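Local coordinates for adenylation domain (PDB 5N9X), which is an adenylation domain of the AMP-binding (ANL) family, modelled here with adenosine-5'-triphosphate and threonine bound, at residues L302-M310 against T321-L330; F197-H207 against R249-A260. All coordinates share one frame; numbering follows the deposited sequence.

Contact 1: L302-M310 against T321-L330; sequences LDRPHLINM and TFHRLTEDDL. With ATP (adenosine-5'-triphosphate), chain D.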
loop_
_atom_site.group_PDB
_atom_site.type_symbol
_atom_site.label_atom_id
_atom_site.label_comp_id
_atom_site.label_asym_id
_atom_site.label_seq_id
_atom_site.Cartn_x
_atom_site.Cartn_y
_atom_site.Cartn_z
ATOM N N LEU A 302 -8.669 -11.332 -20.041
ATOM C CA LEU A 302 -8.680 -11.530 -18.610
ATOM C C LEU A 302 -7.934 -12.806 -18.244
ATOM O O LEU A 302 -7.850 -13.165 -17.079
ATOM C CB LEU A 302 -10.126 -11.578 -18.119
ATOM C CG LEU A 302 -10.783 -10.212 -17.918
ATOM C CD1 LEU A 302 -12.177 -10.343 -17.379
ATOM C CD2 LEU A 302 -9.964 -9.377 -16.957
ATOM N N ASP A 303 -7.401 -13.488 -19.254
ATOM C CA ASP A 303 -6.699 -14.765 -19.067
ATOM C C ASP A 303 -5.200 -14.640 -18.891
ATOM O O ASP A 303 -4.567 -15.503 -18.291
ATOM C CB ASP A 303 -6.986 -15.693 -20.249
ATOM C CG ASP A 303 -8.458 -15.816 -20.534
ATOM O OD1 ASP A 303 -9.012 -16.890 -20.214
ATOM O OD2 ASP A 303 -9.056 -14.824 -21.024
ATOM N N ARG A 304 -4.630 -13.571 -19.434
ATOM C CA ARG A 304 -3.206 -13.334 -19.317
ATOM C C ARG A 304 -2.914 -11.869 -19.588
ATOM O O ARG A 304 -3.232 -11.363 -20.673
ATOM C CB ARG A 304 -2.398 -14.212 -20.272
ATOM C CG ARG A 304 -0.919 -13.864 -20.231
ATOM C CD ARG A 304 -0.071 -14.782 -21.089
ATOM N NE ARG A 304 1.364 -14.547 -20.905
ATOM C CZ ARG A 304 2.160 -15.235 -20.085
ATOM N NH1 ARG A 304 3.445 -14.916 -20.006
ATOM N NH2 ARG A 304 1.689 -16.243 -19.355
ATOM N N PRO A 305 -2.358 -11.169 -18.584
ATOM C CA PRO A 305 -2.158 -11.667 -17.223
ATOM C C PRO A 305 -3.487 -11.850 -16.494
ATOM O O PRO A 305 -4.518 -11.377 -16.976
ATOM C CB PRO A 305 -1.329 -10.552 -16.561
ATOM C CG PRO A 305 -1.737 -9.311 -17.288
ATOM C CD PRO A 305 -1.892 -9.777 -18.726
ATOM N N HIS A 306 -3.466 -12.539 -15.356
ATOM C CA HIS A 306 -4.618 -12.497 -14.456
ATOM C C HIS A 306 -4.725 -11.109 -13.813
ATOM O O HIS A 306 -3.717 -10.474 -13.518
ATOM C CB HIS A 306 -4.535 -13.583 -13.365
ATOM C CG HIS A 306 -4.355 -14.974 -13.889
ATOM N ND1 HIS A 306 -5.354 -15.651 -14.561
ATOM C CD2 HIS A 306 -3.311 -15.832 -13.809
ATOM C CE1 HIS A 306 -4.923 -16.855 -14.890
ATOM N NE2 HIS A 306 -3.686 -16.991 -14.447
ATOM N N LEU A 307 -5.946 -10.624 -13.629
ATOM C CA LEU A 307 -6.132 -9.428 -12.829
ATOM C C LEU A 307 -6.711 -9.838 -11.482
ATOM O O LEU A 307 -7.723 -10.541 -11.422
ATOM C CB LEU A 307 -7.013 -8.401 -13.545
ATOM C CG LEU A 307 -6.382 -7.641 -14.726
ATOM C CD1 LEU A 307 -4.868 -7.789 -14.828
ATOM C CD2 LEU A 307 -6.982 -8.066 -16.015
ATOM N N ILE A 308 -6.018 -9.434 -10.418
ATOM C CA ILE A 308 -6.371 -9.766 -9.050
ATOM C C ILE A 308 -6.534 -8.501 -8.212
ATOM O O ILE A 308 -5.601 -7.696 -8.059
ATOM C CB ILE A 308 -5.311 -10.683 -8.381
ATOM C CG1 ILE A 308 -5.477 -12.127 -8.857
ATOM C CG2 ILE A 308 -5.439 -10.652 -6.864
ATOM C CD1 ILE A 308 -4.820 -12.420 -10.133
ATOM N N ASN A 309 -7.734 -8.320 -7.680
ATOM C CA ASN A 309 -7.962 -7.204 -6.798
ATOM C C ASN A 309 -7.691 -7.721 -5.414
ATOM O O ASN A 309 -8.132 -8.805 -5.080
ATOM C CB ASN A 309 -9.384 -6.635 -6.915
ATOM C CG ASN A 309 -9.571 -5.429 -6.026
ATOM O OD1 ASN A 309 -8.587 -4.869 -5.546
ATOM N ND2 ASN A 309 -10.818 -5.015 -5.805
ATOM N N MET A 310 -6.917 -6.991 -4.626
ATOM C CA MET A 310 -6.701 -7.401 -3.234
ATOM C C MET A 310 -7.064 -6.276 -2.277
ATOM O O MET A 310 -6.466 -5.202 -2.336
ATOM C CB MET A 310 -5.253 -7.857 -2.995
ATOM C CG MET A 310 -4.857 -9.091 -3.794
ATOM S SD MET A 310 -3.225 -9.811 -3.439
ATOM C CE MET A 310 -3.661 -10.978 -2.122
ATOM N N THR A 321 -7.606 -9.909 1.302
ATOM C CA THR A 321 -8.510 -10.666 0.426
ATOM C C THR A 321 -7.881 -10.921 -0.936
ATOM O O THR A 321 -6.799 -10.414 -1.231
ATOM C CB THR A 321 -9.880 -9.956 0.200
ATOM O OG1 THR A 321 -9.739 -8.895 -0.747
ATOM C CG2 THR A 321 -10.446 -9.402 1.492
ATOM N N PHE A 322 -8.597 -11.683 -1.762
ATOM C CA PHE A 322 -8.162 -12.093 -3.096
ATOM C C PHE A 322 -9.394 -12.275 -3.974
ATOM O O PHE A 322 -10.370 -12.951 -3.605
ATOM C CB PHE A 322 -7.339 -13.395 -3.021
ATOM C CG PHE A 322 -6.889 -13.958 -4.369
ATOM C CD1 PHE A 322 -7.783 -14.635 -5.213
ATOM C CD2 PHE A 322 -5.543 -13.879 -4.748
ATOM C CE1 PHE A 322 -7.352 -15.184 -6.448
ATOM C CE2 PHE A 322 -5.095 -14.431 -5.962
ATOM C CZ PHE A 322 -6.007 -15.087 -6.821
ATOM N N HIS A 323 -9.350 -11.676 -5.148
ATOM C CA HIS A 323 -10.392 -11.896 -6.117
ATOM C C HIS A 323 -9.821 -11.786 -7.514
ATOM O O HIS A 323 -9.371 -10.705 -7.924
ATOM C CB HIS A 323 -11.536 -10.903 -5.951
ATOM C CG HIS A 323 -12.608 -11.066 -6.980
ATOM N ND1 HIS A 323 -13.432 -12.173 -7.029
ATOM C CD2 HIS A 323 -12.975 -10.276 -8.015
ATOM C CE1 HIS A 323 -14.279 -12.038 -8.034
ATOM N NE2 HIS A 323 -14.019 -10.902 -8.652
ATOM N N ARG A 324 -9.857 -12.900 -8.248
ATOM C CA ARG A 324 -9.494 -12.878 -9.651
ATOM C C ARG A 324 -10.640 -12.262 -10.484
ATOM O O ARG A 324 -11.794 -12.712 -10.421
ATOM C CB ARG A 324 -9.142 -14.287 -10.147
ATOM C CG ARG A 324 -8.919 -14.325 -11.643
ATOM C CD ARG A 324 -8.267 -15.591 -12.166
ATOM N NE ARG A 324 -9.069 -16.107 -13.274
ATOM C CZ ARG A 324 -8.946 -15.702 -14.534
ATOM N NH1 ARG A 324 -8.062 -14.767 -14.851
ATOM N NH2 ARG A 324 -9.725 -16.211 -15.476
ATOM N N LEU A 325 -10.318 -11.228 -11.255
ATOM C CA LEU A 325 -11.319 -10.583 -12.083
ATOM C C LEU A 325 -11.849 -11.498 -13.218
ATOM O O LEU A 325 -11.093 -12.254 -13.835
ATOM C CB LEU A 325 -10.753 -9.281 -12.648
ATOM C CG LEU A 325 -10.924 -8.104 -11.685
ATOM C CD1 LEU A 325 -9.902 -8.172 -10.556
ATOM C CD2 LEU A 325 -10.795 -6.786 -12.418
ATOM N N THR A 326 -13.166 -11.430 -13.442
ATOM C CA THR A 326 -13.868 -12.190 -14.482
ATOM C C THR A 326 -14.690 -11.244 -15.347
ATOM O O THR A 326 -14.872 -10.081 -14.983
ATOM C CB THR A 326 -14.813 -13.258 -13.890
ATOM O OG1 THR A 326 -15.986 -12.622 -13.359
ATOM C CG2 THR A 326 -14.108 -14.068 -12.806
ATOM N N GLU A 327 -15.191 -11.739 -16.475
ATOM C CA GLU A 327 -16.048 -10.929 -17.341
ATOM C C GLU A 327 -17.251 -10.350 -16.595
ATOM O O GLU A 327 -17.574 -9.181 -16.779
ATOM C CB GLU A 327 -16.518 -11.742 -18.545
ATOM C CG GLU A 327 -15.377 -12.211 -19.456
ATOM C CD GLU A 327 -14.753 -11.090 -20.294
ATOM O OE1 GLU A 327 -15.202 -9.925 -20.200
ATOM O OE2 GLU A 327 -13.786 -11.373 -21.036
ATOM N N ASP A 328 -17.881 -11.142 -15.728
ATOM C CA ASP A 328 -19.051 -10.685 -14.965
ATOM C C ASP A 328 -18.803 -9.383 -14.198
ATOM O O ASP A 328 -19.687 -8.513 -14.121
ATOM C CB ASP A 328 -19.506 -11.763 -13.971
ATOM C CG ASP A 328 -20.497 -12.744 -14.576
ATOM O OD1 ASP A 328 -20.405 -13.028 -15.796
ATOM O OD2 ASP A 328 -21.379 -13.222 -13.821
ATOM N N ASP A 329 -17.604 -9.242 -13.634
ATOM C CA ASP A 329 -17.269 -8.039 -12.865
ATOM C C ASP A 329 -17.266 -6.779 -13.729
ATOM O O ASP A 329 -17.350 -5.670 -13.209
ATOM C CB ASP A 329 -15.906 -8.195 -12.174
ATOM C CG ASP A 329 -15.773 -9.504 -11.424
ATOM O OD1 ASP A 329 -16.739 -9.911 -10.739
ATOM O OD2 ASP A 329 -14.694 -10.126 -11.514
ATOM N N LEU A 330 -17.176 -6.944 -15.045
ATOM C CA LEU A 330 -17.212 -5.795 -15.950
ATOM C C LEU A 330 -18.614 -5.468 -16.450
ATOM O O LEU A 330 -18.802 -4.493 -17.185
ATOM C CB LEU A 330 -16.302 -6.019 -17.151
ATOM C CG LEU A 330 -14.863 -6.458 -16.894
ATOM C CD1 LEU A 330 -14.085 -6.405 -18.190
ATOM C CD2 LEU A 330 -14.202 -5.591 -15.831
HETATM P PG ATP D . -4.966 4.242 7.904
HETATM O O1G ATP D . -6.426 3.895 8.169
HETATM O O2G ATP D . -4.465 5.425 8.673
HETATM O O3G ATP D . -3.999 3.081 8.059
HETATM P PB ATP D . -4.908 3.903 4.998
HETATM O O1B ATP D . -6.373 3.463 4.931
HETATM O O2B ATP D . -4.251 4.507 3.798
HETATM O O3B ATP D . -4.869 4.811 6.352
HETATM P PA ATP D . -3.460 1.573 4.587
HETATM O O1A ATP D . -3.384 0.332 5.443
HETATM O O2A ATP D . -2.243 1.946 3.747
HETATM O O3A ATP D . -3.899 2.780 5.533
HETATM O "O5'" ATP D . -4.782 1.607 3.625
HETATM C "C5'" ATP D . -5.826 0.633 3.630
HETATM C "C4'" ATP D . -7.149 1.276 3.206
HETATM O "O4'" ATP D . -7.264 1.338 1.793
HETATM C "C3'" ATP D . -8.392 0.584 3.735
HETATM O "O3'" ATP D . -8.901 1.396 4.787
HETATM C "C2'" ATP D . -9.369 0.553 2.587
HETATM O "O2'" ATP D . -10.340 1.575 2.800
HETATM C "C1'" ATP D . -8.565 0.919 1.358
HETATM N N9 ATP D . -8.407 -0.246 0.432
HETATM C C8 ATP D . -7.318 -1.045 0.359
HETATM N N7 ATP D . -7.449 -2.015 -0.575
HETATM C C5 ATP D . -8.656 -1.841 -1.141
HETATM C C6 ATP D . -9.417 -2.529 -2.208
HETATM N N6 ATP D . -8.888 -3.596 -2.838
HETATM N N1 ATP D . -10.643 -2.061 -2.514
HETATM C C2 ATP D . -11.160 -1.010 -1.845
HETATM N N3 ATP D . -10.533 -0.314 -0.871
HETATM C C4 ATP D . -9.290 -0.680 -0.473
HETATM O O HOH W 1 -8.414 -12.065 -14.232
#
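The beta hairpin of strands 306-310 and 321-324 carries part of the adenosine-5'-triphosphate pocket. Asn-309 and His-323 form the antiparallel hydrogen-bonded pair; two residues farther from the nucleotide, Leu-325 N gives Leu-307 O a nearly straight bond of 2.7 Å. ATP N6 donates to Met-310 O at 2.9 Å and more weakly to Asn-309 OD1, so a backbone and a side-chain oxygen both meet the exocyclic amine. On the face carrying Ile-308 and Arg-324, Ile-308 lays CG2 over the Phe-322 ring, 4.2 Å from its centroid, a CH-pi contact. At the far end Arg-324 bends at chi3 (129°), which brings NH1 back to Leu-302 O at 2.8 Å, close to the guanidinium plane; the His-306 ring stands nearly perpendicular to that plane. A water joins Leu-307 N (2.9 Å) to Leu-325 O, where the strands part. On the opposite face, which bears Asn-309 and His-323, His-323 NE2 and Thr-326 N grip Asp-329 OD2 from opposite sides of its carboxylate plane, tying the strand to the turn that follows. A hairpin presenting a backbone and a side-chain oxygen to the adenine amine is consistent with the nucleotide site of an ANL-family adenylation domain.

Contact 2: F197-H207 against R249-A260; sequences FSADDRWLLFH and RGITVLNQTPTA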
loop_
_atom_site.group_PDB
_atom_site.type_symbol
_atom_site.label_atom_id
_atom_site.label_comp_id
_atom_site.label_asym_id
_atom_site.label_seq_id
_atom_site.Cartn_x
_atom_site.Cartn_y
_atom_site.Cartn_z
ATOM N N PHE A 197 3.572 -18.531 -8.030
ATOM C CA PHE A 197 4.883 -17.878 -8.129
ATOM C C PHE A 197 6.053 -18.848 -8.292
ATOM O O PHE A 197 6.065 -19.927 -7.710
ATOM C CB PHE A 197 5.135 -17.005 -6.886
ATOM C CG PHE A 197 4.124 -15.914 -6.705
ATOM C CD1 PHE A 197 3.771 -15.100 -7.781
ATOM C CD2 PHE A 197 3.550 -15.668 -5.466
ATOM C CE1 PHE A 197 2.840 -14.085 -7.633
ATOM C CE2 PHE A 197 2.627 -14.642 -5.306
ATOM C CZ PHE A 197 2.266 -13.853 -6.388
ATOM N N SER A 198 7.069 -18.440 -9.048
ATOM C CA SER A 198 8.280 -19.247 -9.150
ATOM C C SER A 198 9.530 -18.379 -9.213
ATOM O O SER A 198 9.449 -17.160 -9.419
ATOM C CB SER A 198 8.226 -20.160 -10.381
ATOM O OG SER A 198 8.795 -19.529 -11.496
ATOM N N ALA A 199 10.682 -19.029 -9.049
ATOM C CA ALA A 199 11.976 -18.387 -9.210
ATOM C C ALA A 199 12.143 -17.643 -10.554
ATOM O O ALA A 199 12.973 -16.748 -10.659
ATOM C CB ALA A 199 13.068 -19.417 -9.053
ATOM N N ASP A 200 11.362 -18.002 -11.570
ATOM C CA ASP A 200 11.521 -17.381 -12.880
ATOM C C ASP A 200 10.872 -15.992 -12.993
ATOM O O ASP A 200 11.128 -15.250 -13.952
ATOM C CB ASP A 200 10.953 -18.306 -13.955
ATOM C CG ASP A 200 11.749 -19.586 -14.089
ATOM O OD1 ASP A 200 12.990 -19.529 -14.057
ATOM O OD2 ASP A 200 11.129 -20.655 -14.210
ATOM N N ASP A 201 10.037 -15.637 -12.019
ATOM C CA ASP A 201 9.321 -14.367 -12.079
ATOM C C ASP A 201 10.234 -13.125 -11.975
ATOM O O ASP A 201 11.369 -13.189 -11.493
ATOM C CB ASP A 201 8.224 -14.328 -10.984
ATOM C CG ASP A 201 6.989 -15.146 -11.366
ATOM O OD1 ASP A 201 6.463 -14.919 -12.471
ATOM O OD2 ASP A 201 6.560 -16.021 -10.579
ATOM N N ARG A 202 9.731 -12.009 -12.497
ATOM C CA ARG A 202 10.325 -10.712 -12.271
ATOM C C ARG A 202 9.284 -9.816 -11.615
ATOM O O ARG A 202 8.214 -9.578 -12.192
ATOM C CB ARG A 202 10.810 -10.078 -13.567
ATOM C CG ARG A 202 12.198 -10.489 -14.018
ATOM C CD ARG A 202 12.096 -11.379 -15.233
ATOM N NE ARG A 202 13.386 -11.563 -15.877
ATOM C CZ ARG A 202 13.540 -12.077 -17.095
ATOM N NH1 ARG A 202 12.479 -12.459 -17.797
ATOM N NH2 ARG A 202 14.757 -12.207 -17.612
ATOM N N TRP A 203 9.601 -9.327 -10.418
ATOM C CA TRP A 203 8.712 -8.442 -9.685
ATOM C C TRP A 203 9.207 -7.007 -9.870
ATOM O O TRP A 203 10.412 -6.758 -9.906
ATOM C CB TRP A 203 8.675 -8.814 -8.206
ATOM C CG TRP A 203 7.952 -10.103 -7.892
ATOM C CD1 TRP A 203 8.305 -11.363 -8.286
ATOM C CD2 TRP A 203 6.788 -10.253 -7.079
ATOM N NE1 TRP A 203 7.427 -12.277 -7.786
ATOM C CE2 TRP A 203 6.477 -11.629 -7.047
ATOM C CE3 TRP A 203 5.975 -9.358 -6.382
ATOM C CZ2 TRP A 203 5.377 -12.135 -6.342
ATOM C CZ3 TRP A 203 4.904 -9.852 -5.680
ATOM C CH2 TRP A 203 4.607 -11.235 -5.664
ATOM N N LEU A 204 8.285 -6.064 -10.003
ATOM C CA LEU A 204 8.682 -4.675 -10.136
ATOM C C LEU A 204 8.597 -4.022 -8.770
ATOM O O LEU A 204 7.570 -4.131 -8.125
ATOM C CB LEU A 204 7.785 -3.954 -11.155
ATOM C CG LEU A 204 8.123 -2.497 -11.482
ATOM C CD1 LEU A 204 9.512 -2.427 -12.101
ATOM C CD2 LEU A 204 7.083 -1.889 -12.412
ATOM N N LEU A 205 9.659 -3.377 -8.299
ATOM C CA LEU A 205 9.527 -2.555 -7.094
ATOM C C LEU A 205 9.030 -1.154 -7.515
ATOM O O LEU A 205 9.809 -0.223 -7.752
ATOM C CB LEU A 205 10.838 -2.488 -6.299
ATOM C CG LEU A 205 10.780 -1.607 -5.037
ATOM C CD1 LEU A 205 10.028 -2.328 -3.963
ATOM C CD2 LEU A 205 12.178 -1.277 -4.515
ATOM N N PHE A 206 7.714 -1.036 -7.641
ATOM C CA PHE A 206 7.101 0.209 -8.049
ATOM C C PHE A 206 6.867 1.173 -6.865
ATOM O O PHE A 206 6.838 2.388 -7.049
ATOM C CB PHE A 206 5.785 -0.095 -8.791
ATOM C CG PHE A 206 5.105 1.121 -9.362
ATOM C CD1 PHE A 206 4.245 1.886 -8.580
ATOM C CD2 PHE A 206 5.349 1.524 -10.666
ATOM C CE1 PHE A 206 3.624 3.011 -9.097
ATOM C CE2 PHE A 206 4.729 2.655 -11.190
ATOM C CZ PHE A 206 3.869 3.393 -10.404
ATOM N N HIS A 207 6.729 0.638 -5.657
ATOM C CA HIS A 207 6.236 1.446 -4.540
ATOM C C HIS A 207 7.286 1.858 -3.492
ATOM O O HIS A 207 8.314 1.208 -3.327
ATOM C CB HIS A 207 5.080 0.709 -3.837
ATOM C CG HIS A 207 3.865 0.538 -4.693
ATOM N ND1 HIS A 207 3.649 -0.576 -5.480
ATOM C CD2 HIS A 207 2.810 1.353 -4.903
ATOM C CE1 HIS A 207 2.498 -0.445 -6.115
ATOM N NE2 HIS A 207 1.966 0.713 -5.778
ATOM N N ARG A 249 12.077 -4.956 -19.190
ATOM C CA ARG A 249 12.709 -5.712 -18.114
ATOM C C ARG A 249 11.953 -7.022 -17.862
ATOM O O ARG A 249 12.292 -7.773 -16.948
ATOM C CB ARG A 249 12.790 -4.874 -16.835
ATOM C CG ARG A 249 13.774 -3.720 -16.913
ATOM C CD ARG A 249 15.179 -4.189 -17.278
ATOM N NE ARG A 249 16.049 -3.057 -17.621
ATOM C CZ ARG A 249 17.333 -3.157 -17.989
ATOM N NH1 ARG A 249 17.928 -4.342 -18.061
ATOM N NH2 ARG A 249 18.030 -2.062 -18.287
ATOM N N GLY A 250 10.930 -7.284 -18.683
ATOM C CA GLY A 250 10.243 -8.576 -18.711
ATOM C C GLY A 250 9.428 -8.936 -17.479
ATOM O O GLY A 250 9.328 -10.101 -17.104
ATOM N N ILE A 251 8.847 -7.925 -16.845
ATOM C CA ILE A 251 8.096 -8.116 -15.615
ATOM C C ILE A 251 6.924 -9.093 -15.755
ATOM O O ILE A 251 6.134 -9.013 -16.696
ATOM C CB ILE A 251 7.619 -6.745 -15.104
ATOM C CG1 ILE A 251 8.828 -6.001 -14.532
ATOM C CG2 ILE A 251 6.531 -6.882 -14.051
ATOM C CD1 ILE A 251 8.795 -4.570 -14.801
ATOM N N THR A 252 6.840 -10.037 -14.824
ATOM C CA THR A 252 5.766 -11.025 -14.813
ATOM C C THR A 252 4.725 -10.736 -13.705
ATOM O O THR A 252 3.581 -11.188 -13.783
ATOM C CB THR A 252 6.333 -12.460 -14.634
ATOM O OG1 THR A 252 6.978 -12.565 -13.364
ATOM C CG2 THR A 252 7.353 -12.783 -15.727
ATOM N N VAL A 253 5.130 -10.005 -12.670
ATOM C CA VAL A 253 4.232 -9.699 -11.559
ATOM C C VAL A 253 4.207 -8.199 -11.294
ATOM O O VAL A 253 5.130 -7.644 -10.695
ATOM C CB VAL A 253 4.632 -10.445 -10.258
ATOM C CG1 VAL A 253 3.665 -10.091 -9.127
ATOM C CG2 VAL A 253 4.656 -11.965 -10.494
ATOM N N LEU A 254 3.156 -7.536 -11.760
ATOM C CA LEU A 254 3.058 -6.095 -11.592
ATOM C C LEU A 254 2.013 -5.751 -10.514
ATOM O O LEU A 254 0.873 -6.242 -10.552
ATOM C CB LEU A 254 2.739 -5.420 -12.941
ATOM C CG LEU A 254 2.377 -3.926 -12.865
ATOM C CD1 LEU A 254 3.550 -3.108 -12.412
ATOM C CD2 LEU A 254 1.934 -3.432 -14.214
ATOM N N ASN A 255 2.430 -4.934 -9.543
ATOM C CA ASN A 255 1.552 -4.383 -8.490
ATOM C C ASN A 255 1.247 -2.903 -8.692
ATOM O O ASN A 255 2.140 -2.089 -8.853
ATOM C CB ASN A 255 2.180 -4.578 -7.104
ATOM C CG ASN A 255 2.203 -6.025 -6.675
ATOM O OD1 ASN A 255 1.216 -6.532 -6.138
ATOM N ND2 ASN A 255 3.326 -6.699 -6.900
ATOM N N GLN A 256 -0.028 -2.555 -8.658
ATOM C CA GLN A 256 -0.468 -1.199 -8.977
ATOM C C GLN A 256 -1.621 -0.784 -8.078
ATOM O O GLN A 256 -2.461 -1.591 -7.717
ATOM C CB GLN A 256 -0.906 -1.107 -10.448
ATOM C CG GLN A 256 0.186 -1.184 -11.509
ATOM C CD GLN A 256 0.917 0.134 -11.692
ATOM O OE1 GLN A 256 0.549 0.947 -12.545
ATOM N NE2 GLN A 256 1.957 0.357 -10.890
ATOM N N THR A 257 -1.683 0.486 -7.716
ATOM C CA THR A 257 -2.951 0.999 -7.243
ATOM C C THR A 257 -3.834 1.190 -8.464
ATOM O O THR A 257 -3.336 1.253 -9.576
ATOM C CB THR A 257 -2.798 2.287 -6.485
ATOM O OG1 THR A 257 -2.247 3.254 -7.369
ATOM C CG2 THR A 257 -1.886 2.072 -5.284
ATOM N N PRO A 258 -5.155 1.241 -8.259
ATOM C CA PRO A 258 -5.987 1.501 -9.436
ATOM C C PRO A 258 -5.645 2.829 -10.128
ATOM O O PRO A 258 -5.595 2.836 -11.355
ATOM C CB PRO A 258 -7.410 1.485 -8.862
ATOM C CG PRO A 258 -7.303 0.478 -7.711
ATOM C CD PRO A 258 -5.943 0.780 -7.104
ATOM N N THR A 259 -5.368 3.892 -9.386
ATOM C CA THR A 259 -4.959 5.168 -9.976
ATOM C C THR A 259 -3.733 5.025 -10.875
ATOM O O THR A 259 -3.703 5.541 -11.998
ATOM C CB THR A 259 -4.648 6.212 -8.873
ATOM O OG1 THR A 259 -5.818 6.404 -8.078
ATOM C CG2 THR A 259 -4.194 7.554 -9.468
ATOM N N ALA A 260 -2.726 4.312 -10.377
ATOM C CA ALA A 260 -1.496 4.069 -11.116
ATOM C C ALA A 260 -1.747 3.245 -12.383
ATOM O O ALA A 260 -1.183 3.538 -13.442
ATOM C CB ALA A 260 -0.476 3.371 -10.214
HETATM O O HOH W 2 5.292 -6.029 -8.334
#
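The Trp-203 ring has Val-253 CG1 over one face, 3.5 Å from the centroid of the six-membered ring and almost on its normal, a CH-pi contact, while Phe-197 CG lies at its edge. The Phe-197 ring in turn receives Trp-203 CZ2 over its centre. Gln-256 NE2 sits above the middle of the Phe-206 ring, 3.3 Å from its plane, with the amide perpendicular to the ring; His-207 CD2 is at that ring's edge. Phe-206 CD1 lies over the centre of one His-207 face, 3.7 Å above its plane. His-207 CE1 approaches Asn-255 O at 3.2 Å, near the imidazole plane, and its ND1 is hydrogen-bonded to Glu-217. Leu-204, with CG anti to the backbone N (chi1 -176°), sends CD1 to Ile-251 CD1 and CD2 alongside Leu-254 CD1. Thr-252 OG1 donates to Asp-201 OD1 at 2.6 Å and accepts from Arg-202 N at 2.9 Å, while Arg-202 O takes both Thr-252 N and Val-253 N. A water donates to Leu-204 O and Val-253 O. Asp-201 OD1 also salt-bridges Arg-279, probably favouring its charged form. The Thr-252 hydroxyl and Arg-202 carbonyl, with two partners each, thus fix the polar end; the Trp-203–Val-253 and Leu-204 contacts are apolar.

From the N terminus, the first of the four segments is 197-207; the chain returns at 249-260, with helices 213-222 and 239-248 and strand 227-230 in between; contact 2 closes this loop. It then passes along helix 258-271, strand 280-284 and helix 290-300 before contact 1 closes a much shorter loop, the hairpin of 302-310 and 321-330. The two are in series, neither nested nor crossed. Strand 280-284 stands between them, pairing with 253-256 on one side and 306-310 on the other, so both contacts reach the same mixed sheet. Contact 2 also brings in strand 202-205, the border of a second sheet. Their centres lie about 16 Å apart, their nearest atoms about 6 Å.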